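Local atomic coordinates of ORF34P2 (PDB entry 2WKD), a protein that binds single-stranded DNA, probably with nanomolar affinity and without sequence specificity. Residues G46-P51 / Y77-P82; I4-Q9 / I28-F33. The protein carries 2 engineered substitutions. All blocks are in the same frame, centred on the assembly; numbering follows the deposited sequence.

Interaction 1 of 2, residues G46-P51 / Y77-P82; sequences GSAFMP and YNFVFP. Engineered in segment 46-51: Met50 (natural residue Leu).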
loop_
_atom_site.group_PDB
_atom_site.type_symbol
_atom_site.label_atom_id
_atom_site.label_comp_id
_atom_site.label_asym_id
_atom_site.label_seq_id
_atom_site.Cartn_x
_atom_site.Cartn_y
_atom_site.Cartn_z
ATOM N N GLY A 46 0.722 9.645 -2.306
ATOM C CA GLY A 46 0.932 9.200 -3.673
ATOM C C GLY A 46 -0.048 9.866 -4.622
ATOM O O GLY A 46 -1.186 10.165 -4.250
ATOM N N SER A 47 0.399 10.086 -5.852
ATOM C CA SER A 47 -0.437 10.702 -6.878
ATOM C C SER A 47 -0.794 9.724 -7.986
ATOM O O SER A 47 -0.000 8.848 -8.336
ATOM C CB SER A 47 0.275 11.916 -7.470
ATOM O OG SER A 47 0.750 12.742 -6.425
ATOM N N ALA A 48 -1.993 9.887 -8.539
ATOM C CA ALA A 48 -2.464 9.065 -9.659
ATOM C C ALA A 48 -3.358 9.878 -10.600
ATOM O O ALA A 48 -4.145 10.716 -10.148
ATOM C CB ALA A 48 -3.226 7.857 -9.141
ATOM N N PHE A 49 -3.239 9.610 -11.900
ATOM C CA PHE A 49 -4.122 10.205 -12.895
ATOM C C PHE A 49 -5.472 9.503 -12.876
ATOM O O PHE A 49 -5.534 8.275 -12.762
ATOM C CB PHE A 49 -3.498 10.119 -14.292
ATOM C CG PHE A 49 -2.335 11.065 -14.504
ATOM C CD1 PHE A 49 -2.554 12.373 -14.942
ATOM C CD2 PHE A 49 -1.029 10.651 -14.277
ATOM C CE1 PHE A 49 -1.483 13.247 -15.150
ATOM C CE2 PHE A 49 0.049 11.530 -14.482
ATOM C CZ PHE A 49 -0.182 12.826 -14.918
HETATM N N MSE A 50 -6.543 10.283 -12.965
HETATM C CA MSE A 50 -7.909 9.768 -12.968
HETATM C C MSE A 50 -8.363 9.576 -14.408
HETATM O O MSE A 50 -8.007 10.378 -15.279
HETATM C CB MSE A 50 -8.878 10.762 -12.302
HETATM C CG MSE A 50 -8.534 11.153 -10.887
HETATM SE SE MSE A 50 -9.021 9.746 -9.602
HETATM C CE MSE A 50 -9.779 10.895 -8.279
ATOM N N PRO A 51 -9.168 8.523 -14.666
ATOM C CA PRO A 51 -9.834 8.371 -15.966
ATOM C C PRO A 51 -10.782 9.550 -16.234
ATOM O O PRO A 51 -11.244 10.197 -15.291
ATOM C CB PRO A 51 -10.641 7.067 -15.833
ATOM C CG PRO A 51 -10.487 6.589 -14.428
ATOM C CD PRO A 51 -9.378 7.372 -13.764
ATOM N N TYR A 77 5.910 10.263 -4.617
ATOM C CA TYR A 77 5.346 8.917 -4.782
ATOM C C TYR A 77 4.284 8.895 -5.867
ATOM O O TYR A 77 3.283 9.599 -5.768
ATOM C CB TYR A 77 4.764 8.422 -3.454
ATOM C CG TYR A 77 5.769 8.402 -2.326
ATOM C CD1 TYR A 77 5.929 9.512 -1.485
ATOM C CD2 TYR A 77 6.587 7.289 -2.113
ATOM C CE1 TYR A 77 6.866 9.507 -0.453
ATOM C CE2 TYR A 77 7.532 7.274 -1.079
ATOM C CZ TYR A 77 7.660 8.385 -0.258
ATOM O OH TYR A 77 8.569 8.376 0.757
ATOM N N ASN A 78 4.499 8.090 -6.906
ATOM C CA ASN A 78 3.517 7.979 -7.989
ATOM C C ASN A 78 3.033 6.553 -8.207
ATOM O O ASN A 78 3.835 5.624 -8.178
ATOM C CB ASN A 78 4.090 8.534 -9.297
ATOM C CG ASN A 78 4.441 10.021 -9.204
ATOM O OD1 ASN A 78 3.569 10.872 -9.006
ATOM N ND2 ASN A 78 5.725 10.333 -9.351
ATOM N N PHE A 79 1.728 6.386 -8.425
ATOM C CA PHE A 79 1.161 5.085 -8.784
ATOM C C PHE A 79 1.639 4.705 -10.177
ATOM O O PHE A 79 1.780 5.572 -11.029
ATOM C CB PHE A 79 -0.376 5.107 -8.716
ATOM C CG PHE A 79 -0.925 4.964 -7.315
ATOM C CD1 PHE A 79 -0.975 6.061 -6.452
ATOM C CD2 PHE A 79 -1.379 3.727 -6.857
ATOM C CE1 PHE A 79 -1.461 5.935 -5.158
ATOM C CE2 PHE A 79 -1.863 3.587 -5.564
ATOM C CZ PHE A 79 -1.919 4.703 -4.712
ATOM N N VAL A 80 1.891 3.414 -10.401
ATOM C CA VAL A 80 2.335 2.905 -11.705
ATOM C C VAL A 80 1.263 1.978 -12.267
ATOM O O VAL A 80 0.858 1.030 -11.588
ATOM C CB VAL A 80 3.685 2.122 -11.593
ATOM C CG1 VAL A 80 4.156 1.638 -12.966
ATOM C CG2 VAL A 80 4.758 2.970 -10.915
ATOM N N PHE A 81 0.822 2.242 -13.501
ATOM C CA PHE A 81 -0.329 1.557 -14.118
ATOM C C PHE A 81 -1.519 1.357 -13.142
ATOM O O PHE A 81 -2.024 0.235 -13.030
ATOM C CB PHE A 81 0.064 0.171 -14.681
ATOM C CG PHE A 81 1.069 0.196 -15.814
ATOM C CD1 PHE A 81 2.343 -0.365 -15.639
ATOM C CD2 PHE A 81 0.734 0.717 -17.066
ATOM C CE1 PHE A 81 3.280 -0.378 -16.681
ATOM C CE2 PHE A 81 1.666 0.715 -18.117
ATOM C CZ PHE A 81 2.940 0.164 -17.922
ATOM N N PRO A 82 -1.967 2.418 -12.430
ATOM C CA PRO A 82 -3.043 2.167 -11.456
ATOM C C PRO A 82 -4.359 1.733 -12.096
ATOM O O PRO A 82 -4.638 2.090 -13.242
ATOM C CB PRO A 82 -3.232 3.527 -10.776
ATOM C CG PRO A 82 -2.768 4.520 -11.791
ATOM C CD PRO A 82 -1.605 3.849 -12.477
#
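Strands 46-49 and 77-79 run parallel, their axes 34° apart, a parallel pair in an otherwise antiparallel sheet, consistent with the OB-type barrel of this family. Ser47 bridges them: its N reaches Tyr77 O at 2.9 Å, in the plane of that carbonyl, and its O takes the N-H of Phe79 at 3.0 Å, nearly straight and almost along the C=O axis. Tyr77 O also has Gly46 CA beside it at 3.2 Å in a CA-H...O contact. The ring of Phe79, with CG anti to its own carbonyl carbon (chi1 -80°), puts CD1 3.5 Å from Ser47 O, which lies in the ring plane at the edge. Gly46, lacking a side chain, lets this ring edge lie against its backbone. Small Ala48 fits beside it, CB meeting Phe79 CD1 obliquely at 3.9 Å. After the corner at Val80 and Phe81, Pro82 returns to touch Ala48 CB with CG at 4.3 Å. The polar Ser47 and Asn78 share the opposite, partly exposed face. Through backbone hydrogen bonds strand 45-49 joins Ile28 and Val30 of strand 25-31, and Asn78 and Val80 join strand 59-68, whose Val62 packs against both Ala48 and Phe79.

Interaction 2 of 2, residues I4-Q9 / I28-F33; sequences ITVTAQ and ISVPLF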
loop_
_atom_site.group_PDB
_atom_site.type_symbol
_atom_site.label_atom_id
_atom_site.label_comp_id
_atom_site.label_asym_id
_atom_site.label_seq_id
_atom_site.Cartn_x
_atom_site.Cartn_y
_atom_site.Cartn_z
ATOM N N ILE A 4 -0.665 -0.888 -3.496
ATOM C CA ILE A 4 -1.306 0.003 -2.534
ATOM C C ILE A 4 -2.687 0.323 -3.087
ATOM O O ILE A 4 -2.830 0.657 -4.289
ATOM C CB ILE A 4 -0.478 1.294 -2.264
ATOM C CG1 ILE A 4 0.933 0.918 -1.772
ATOM C CG2 ILE A 4 -1.182 2.191 -1.263
ATOM C CD1 ILE A 4 1.769 2.086 -1.227
ATOM N N THR A 5 -3.690 0.179 -2.218
ATOM C CA THR A 5 -5.095 0.398 -2.580
ATOM C C THR A 5 -5.714 1.451 -1.673
ATOM O O THR A 5 -5.861 1.221 -0.482
ATOM C CB THR A 5 -5.941 -0.907 -2.468
ATOM O OG1 THR A 5 -5.321 -1.954 -3.222
ATOM C CG2 THR A 5 -7.358 -0.674 -3.017
ATOM N N VAL A 6 -6.099 2.594 -2.241
ATOM C CA VAL A 6 -6.710 3.663 -1.443
ATOM C C VAL A 6 -8.114 3.988 -1.937
ATOM O O VAL A 6 -8.356 4.060 -3.138
ATOM C CB VAL A 6 -5.842 4.964 -1.414
ATOM C CG1 VAL A 6 -6.334 5.926 -0.292
ATOM C CG2 VAL A 6 -4.383 4.643 -1.185
ATOM N N THR A 7 -9.039 4.149 -0.998
ATOM C CA THR A 7 -10.391 4.597 -1.292
ATOM C C THR A 7 -10.532 5.991 -0.701
ATOM O O THR A 7 -10.236 6.215 0.473
ATOM C CB THR A 7 -11.443 3.618 -0.707
ATOM O OG1 THR A 7 -11.187 2.313 -1.228
ATOM C CG2 THR A 7 -12.878 4.034 -1.075
ATOM N N ALA A 8 -10.958 6.935 -1.530
ATOM C CA ALA A 8 -11.009 8.332 -1.118
ATOM C C ALA A 8 -11.990 9.107 -2.002
ATOM O O ALA A 8 -12.280 8.686 -3.129
ATOM C CB ALA A 8 -9.615 8.949 -1.211
ATOM N N GLN A 9 -12.493 10.229 -1.490
ATOM C CA GLN A 9 -13.321 11.117 -2.291
ATOM C C GLN A 9 -12.426 12.090 -3.047
ATOM O O GLN A 9 -11.519 12.681 -2.470
ATOM C CB GLN A 9 -14.329 11.882 -1.430
ATOM C CG GLN A 9 -15.302 12.734 -2.276
ATOM C CD GLN A 9 -16.367 13.438 -1.458
ATOM O OE1 GLN A 9 -16.171 13.749 -0.290
ATOM N NE2 GLN A 9 -17.505 13.693 -2.079
ATOM N N ILE A 28 -5.088 12.965 -8.446
ATOM C CA ILE A 28 -5.428 12.856 -7.029
ATOM C C ILE A 28 -4.170 12.558 -6.211
ATOM O O ILE A 28 -3.248 11.892 -6.692
ATOM C CB ILE A 28 -6.536 11.782 -6.780
ATOM C CG1 ILE A 28 -7.225 12.020 -5.427
ATOM C CG2 ILE A 28 -5.967 10.353 -6.912
ATOM C CD1 ILE A 28 -8.428 11.125 -5.153
ATOM N N SER A 29 -4.137 13.073 -4.987
ATOM C CA SER A 29 -3.033 12.843 -4.061
ATOM C C SER A 29 -3.615 12.194 -2.813
ATOM O O SER A 29 -4.468 12.779 -2.145
ATOM C CB SER A 29 -2.327 14.169 -3.729
ATOM O OG SER A 29 -1.246 13.969 -2.816
ATOM N N VAL A 30 -3.188 10.965 -2.535
ATOM C CA VAL A 30 -3.750 10.160 -1.427
ATOM C C VAL A 30 -2.675 9.666 -0.440
ATOM O O VAL A 30 -1.538 9.403 -0.851
ATOM C CB VAL A 30 -4.587 8.949 -1.954
ATOM C CG1 VAL A 30 -5.832 9.443 -2.726
ATOM C CG2 VAL A 30 -3.740 8.005 -2.830
ATOM N N PRO A 31 -3.029 9.535 0.860
ATOM C CA PRO A 31 -2.055 9.077 1.878
ATOM C C PRO A 31 -1.752 7.584 1.702
ATOM O O PRO A 31 -2.672 6.783 1.507
ATOM C CB PRO A 31 -2.784 9.323 3.206
ATOM C CG PRO A 31 -4.232 9.208 2.878
ATOM C CD PRO A 31 -4.372 9.750 1.446
ATOM N N LEU A 32 -0.472 7.240 1.743
ATOM C CA LEU A 32 -0.015 5.862 1.596
ATOM C C LEU A 32 -0.032 5.043 2.884
ATOM O O LEU A 32 0.159 3.828 2.844
ATOM C CB LEU A 32 1.381 5.827 0.985
ATOM C CG LEU A 32 1.467 6.574 -0.339
ATOM C CD1 LEU A 32 2.898 6.507 -0.829
ATOM C CD2 LEU A 32 0.481 6.019 -1.400
ATOM N N PHE A 33 -0.246 5.707 4.016
ATOM C CA PHE A 33 -0.361 5.039 5.326
ATOM C C PHE A 33 -0.936 5.979 6.384
ATOM O O PHE A 33 -1.156 7.154 6.105
ATOM C CB PHE A 33 0.982 4.445 5.790
ATOM C CG PHE A 33 2.160 5.363 5.622
ATOM C CD1 PHE A 33 2.463 6.309 6.599
ATOM C CD2 PHE A 33 2.988 5.248 4.510
ATOM C CE1 PHE A 33 3.562 7.160 6.459
ATOM C CE2 PHE A 33 4.087 6.086 4.347
ATOM C CZ PHE A 33 4.379 7.048 5.333
#
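Neither segment puts a flat side chain into this contact: the ring of Phe33, whose CB points away from strand 4-9, meets Tyr77 of the second subunit edge-to-face, and the amide of Gln9 is held by NE2 bonding to Gly57 O. What fills the contact is branched aliphatic packing. Val6 and Val30 meet end-on, methyl against methyl, with CG2 of Val6 3.8 Å from CG2 of Val30, while CG1 of Val6, anti to its own backbone N (chi1 -166°), comes 3.9 Å from Val30 CB. The other branch of Val30, CG1, meets Ala8 CB at 4.1 Å, where a short side chain lets the methyl come in. The two strands cross at 113° with their axes 8.0 Å apart, facing each other across an apolar interior rather than pairing side by side, consistent with the beta barrel of the OB fold, the clan to which this family belongs. Further along, the side chain of Leu32 lies across that of Ile4, nearly perpendicular to it; Leu32 CD2 sits 4.1 Å from Ile4 CD1 and 4.2 Å from Ile4 CG2, so both branches of the isoleucine grip one methyl. The carbonyl of Pro31, its O 3.8 Å from Val6 CG2, accepts a hydrogen bond from Thr2 OG1 of the second subunit; a strand of that subunit also pairs antiparallel with Ile4, Thr5 and Val6.

How the interactions relate
The two contacts share one sheet but use it differently. Interaction 1 joins edge-to-edge neighbours through backbone bonds and is partly buried, with serine and asparagine on its outer face; interaction 2 is a buried meeting of mainly apolar side chains from strands that are not neighbours across the sheet. They are tied directly, because strands 45-49 and 25-31 pair: Gly46 N lies 2.7 Å from Val30 O and Ala48 O 3.0 Å from Ile28 N, both probable hydrogen bonds. Phe79 of interaction 1 also packs on Val30, and its CE2 comes 3.3 Å from Ile4 O, so its ring links the two contacts. The engineered Met50 touches Ile28 through CE.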